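GMP reductase (Trypanosoma brucei brucei, PDB 6JIG) probably catalyses the irreversible NADPH-dependent deamination of GMP to IMP, helping to balance adenine and guanine nucleotides, and also binds guanine nucleotides at its CBS domains. Local coordinates at residues L229-V237 against L248-D259. The protein carries 1 engineered substitution. Sequence-based numbering, arbitrary orientation.
Sequences LLVGAAVGV and LVEAGADVLVVD
Asp254 grips the N-H and the carbonyl of Val231, the first with its carboxylate OD2 and the second with its own backbone N-H. OD2 takes the N-H of Val231 on the anti lone pair, 2.9 Å from Val231 N. Asp254 N bonds back to Val231 O along an almost straight path, N-H...O 166°. With CG anti to the carbonyl carbon and beside the backbone N (chi1 -63°), the carboxylate lies against 229-237, and CD2 of Leu230 meets Asp254 CG at 3.4 Å, the two side chains crossing at about a right angle. Lys92 forms a salt bridge with the same OD2.

Beyond this clasp the strands run parallel. Ala233 N bonds to Val255 O, and Val257 N to Ala233 O. Val235 N then lies 2.9 Å from Val257 O, and Asp259 N bonds to Val235 O.

Ala233 and Val235 face helix 239-251. Leu248 CD1 touches both, 3.7 Å from Ala233 CB and 3.6 Å from Val235 CG1. Farther along, CG1 of Val237 meets CG1 of Val258 at 3.7 Å, beside helix 266-277. Gly252, just past helix 239-251, closes it with a Schellman motif at positive phi (123°), and the chain turns into strand 255-259.

At the far end, Asp259 OD2 takes a hydrogen bond from Asn53 and a salt bridge from Lys309, and its side chain is about 5 Å from bound GMP. This is a beta-alpha-beta unit of the TIM barrel, joining its third and fourth strands, with the nucleotide near the C-terminal end of strand 255-259.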
loop_
_atom_site.group_PDB
_atom_site.type_symbol
_atom_site.label_atom_id
_atom_site.label_comp_id
_atom_site.label_asym_id
_atom_site.label_seq_id
_atom_site.Cartn_x
_atom_site.Cartn_y
_atom_site.Cartn_z
ATOM N N LEU A 229 29.369 -9.980 39.543
ATOM C CA LEU A 229 28.665 -8.943 38.786
ATOM C C LEU A 229 27.587 -8.261 39.627
ATOM O O LEU A 229 26.843 -8.913 40.364
ATOM C CB LEU A 229 28.040 -9.550 37.529
ATOM C CG LEU A 229 29.082 -10.081 36.529
ATOM C CD1 LEU A 229 28.410 -10.894 35.419
ATOM C CD2 LEU A 229 29.878 -8.931 35.941
ATOM N N LEU A 230 27.507 -6.933 39.506
ATOM C CA LEU A 230 26.454 -6.157 40.149
ATOM C C LEU A 230 25.105 -6.440 39.498
ATOM O O LEU A 230 25.017 -6.659 38.288
ATOM C CB LEU A 230 26.731 -4.658 40.030
ATOM C CG LEU A 230 27.698 -3.872 40.908
ATOM C CD1 LEU A 230 27.446 -2.375 40.624
ATOM C CD2 LEU A 230 27.516 -4.179 42.371
ATOM N N VAL A 231 24.050 -6.411 40.304
ATOM C CA VAL A 231 22.697 -6.625 39.785
ATOM C C VAL A 231 21.683 -6.090 40.792
ATOM O O VAL A 231 21.852 -6.229 42.008
ATOM C CB VAL A 231 22.464 -8.119 39.450
ATOM C CG1 VAL A 231 22.618 -9.012 40.711
ATOM C CG2 VAL A 231 21.103 -8.320 38.795
ATOM N N GLY A 232 20.618 -5.469 40.274
ATOM C CA GLY A 232 19.515 -5.008 41.086
ATOM C C GLY A 232 18.268 -5.851 40.863
ATOM O O GLY A 232 18.211 -6.716 39.990
ATOM N N ALA A 233 17.255 -5.578 41.681
ATOM C CA ALA A 233 16.003 -6.311 41.611
ATOM C C ALA A 233 14.851 -5.397 41.999
ATOM O O ALA A 233 14.985 -4.579 42.918
ATOM C CB ALA A 233 16.042 -7.545 42.526
ATOM N N ALA A 234 13.725 -5.536 41.284
ATOM C CA ALA A 234 12.528 -4.748 41.525
ATOM C C ALA A 234 11.628 -5.435 42.546
ATOM O O ALA A 234 11.567 -6.665 42.614
ATOM C CB ALA A 234 11.739 -4.539 40.230
ATOM N N VAL A 235 10.947 -4.614 43.346
ATOM C CA VAL A 235 9.882 -5.025 44.258
ATOM C C VAL A 235 8.723 -4.050 44.124
ATOM O O VAL A 235 8.882 -2.913 43.677
ATOM C CB VAL A 235 10.339 -5.063 45.729
ATOM C CG1 VAL A 235 11.521 -6.001 45.898
ATOM C CG2 VAL A 235 10.659 -3.645 46.225
ATOM N N GLY A 236 7.549 -4.502 44.550
ATOM C CA GLY A 236 6.361 -3.676 44.620
ATOM C C GLY A 236 6.190 -3.041 45.982
ATOM O O GLY A 236 7.156 -2.825 46.720
ATOM N N VAL A 237 4.938 -2.739 46.332
ATOM C CA VAL A 237 4.682 -1.947 47.529
ATOM C C VAL A 237 3.676 -2.656 48.428
ATOM O O VAL A 237 3.173 -2.064 49.389
ATOM C CB VAL A 237 4.173 -0.536 47.177
ATOM C CG1 VAL A 237 5.228 0.221 46.369
ATOM C CG2 VAL A 237 2.848 -0.617 46.421
ATOM N N LEU A 248 15.527 -11.153 48.368
ATOM C CA LEU A 248 16.407 -10.675 47.306
ATOM C C LEU A 248 17.737 -10.189 47.865
ATOM O O LEU A 248 18.799 -10.468 47.292
ATOM C CB LEU A 248 15.731 -9.544 46.527
ATOM C CG LEU A 248 14.578 -9.943 45.605
ATOM C CD1 LEU A 248 13.800 -8.706 45.162
ATOM C CD2 LEU A 248 15.120 -10.700 44.398
ATOM N N VAL A 249 17.698 -9.436 48.967
ATOM C CA VAL A 249 18.938 -8.956 49.566
ATOM C C VAL A 249 19.784 -10.132 50.045
ATOM O O VAL A 249 21.002 -10.164 49.833
ATOM C CB VAL A 249 18.635 -7.957 50.698
ATOM C CG1 VAL A 249 19.909 -7.569 51.437
ATOM C CG2 VAL A 249 17.990 -6.693 50.116
ATOM N N GLU A 250 19.141 -11.139 50.649
ATOM C CA GLU A 250 19.857 -12.351 51.053
ATOM C C GLU A 250 20.488 -13.055 49.863
ATOM O O GLU A 250 21.565 -13.651 49.991
ATOM C CB GLU A 250 18.908 -13.305 51.772
ATOM C CG GLU A 250 18.626 -12.903 53.197
ATOM C CD GLU A 250 17.473 -13.672 53.804
ATOM O OE1 GLU A 250 16.947 -14.605 53.144
ATOM O OE2 GLU A 250 17.098 -13.334 54.950
ATOM N N ALA A 251 19.837 -13.000 48.700
ATOM C CA ALA A 251 20.377 -13.639 47.510
ATOM C C ALA A 251 21.515 -12.848 46.885
ATOM O O ALA A 251 22.234 -13.393 46.043
ATOM C CB ALA A 251 19.270 -13.865 46.477
ATOM N N GLY A 252 21.699 -11.586 47.271
ATOM C CA GLY A 252 22.852 -10.845 46.801
ATOM C C GLY A 252 22.529 -9.551 46.070
ATOM O O GLY A 252 23.446 -8.908 45.548
ATOM N N ALA A 253 21.247 -9.167 46.017
ATOM C CA ALA A 253 20.851 -7.922 45.351
ATOM C C ALA A 253 21.717 -6.767 45.831
ATOM O O ALA A 253 21.879 -6.553 47.034
ATOM C CB ALA A 253 19.376 -7.612 45.633
ATOM N N ASP A 254 22.278 -6.026 44.886
ATOM C CA ASP A 254 23.120 -4.890 45.219
ATOM C C ASP A 254 22.331 -3.603 45.413
ATOM O O ASP A 254 22.803 -2.699 46.112
ATOM C CB ASP A 254 24.174 -4.705 44.130
ATOM C CG ASP A 254 25.097 -5.897 44.033
ATOM O OD1 ASP A 254 25.872 -6.087 44.997
ATOM O OD2 ASP A 254 25.036 -6.659 43.029
ATOM N N VAL A 255 21.151 -3.504 44.795
ATOM C CA VAL A 255 20.203 -2.416 45.016
ATOM C C VAL A 255 18.811 -2.995 44.863
ATOM O O VAL A 255 18.602 -3.994 44.165
ATOM C CB VAL A 255 20.368 -1.222 44.035
ATOM C CG1 VAL A 255 21.688 -0.527 44.227
ATOM C CG2 VAL A 255 20.229 -1.682 42.587
ATOM N N LEU A 256 17.853 -2.360 45.515
ATOM C CA LEU A 256 16.450 -2.675 45.312
ATOM C C LEU A 256 15.783 -1.503 44.604
ATOM O O LEU A 256 16.126 -0.342 44.844
ATOM C CB LEU A 256 15.734 -2.929 46.638
ATOM C CG LEU A 256 16.174 -4.166 47.419
ATOM C CD1 LEU A 256 15.487 -4.180 48.766
ATOM C CD2 LEU A 256 15.856 -5.426 46.630
ATOM N N VAL A 257 14.814 -1.807 43.748
ATOM C CA VAL A 257 14.077 -0.775 43.022
ATOM C C VAL A 257 12.599 -0.934 43.349
ATOM O O VAL A 257 11.958 -1.888 42.892
ATOM C CB VAL A 257 14.312 -0.847 41.508
ATOM C CG1 VAL A 257 13.530 0.276 40.797
ATOM C CG2 VAL A 257 15.813 -0.795 41.184
ATOM N N VAL A 258 12.059 -0.001 44.129
ATOM C CA VAL A 258 10.619 0.084 44.358
ATOM C C VAL A 258 9.999 0.676 43.104
ATOM O O VAL A 258 10.306 1.813 42.742
ATOM C CB VAL A 258 10.296 0.958 45.577
ATOM C CG1 VAL A 258 8.790 1.089 45.735
ATOM C CG2 VAL A 258 10.923 0.385 46.813
ATOM N N ASP A 259 9.118 -0.078 42.447
ATOM C CA ASP A 259 8.674 0.305 41.107
ATOM C C ASP A 259 7.169 0.134 41.003
ATOM O O ASP A 259 6.670 -0.995 40.952
ATOM C CB ASP A 259 9.391 -0.514 40.030
ATOM C CG ASP A 259 9.226 0.093 38.636
ATOM O OD1 ASP A 259 8.447 1.061 38.492
ATOM O OD2 ASP A 259 9.855 -0.392 37.680
#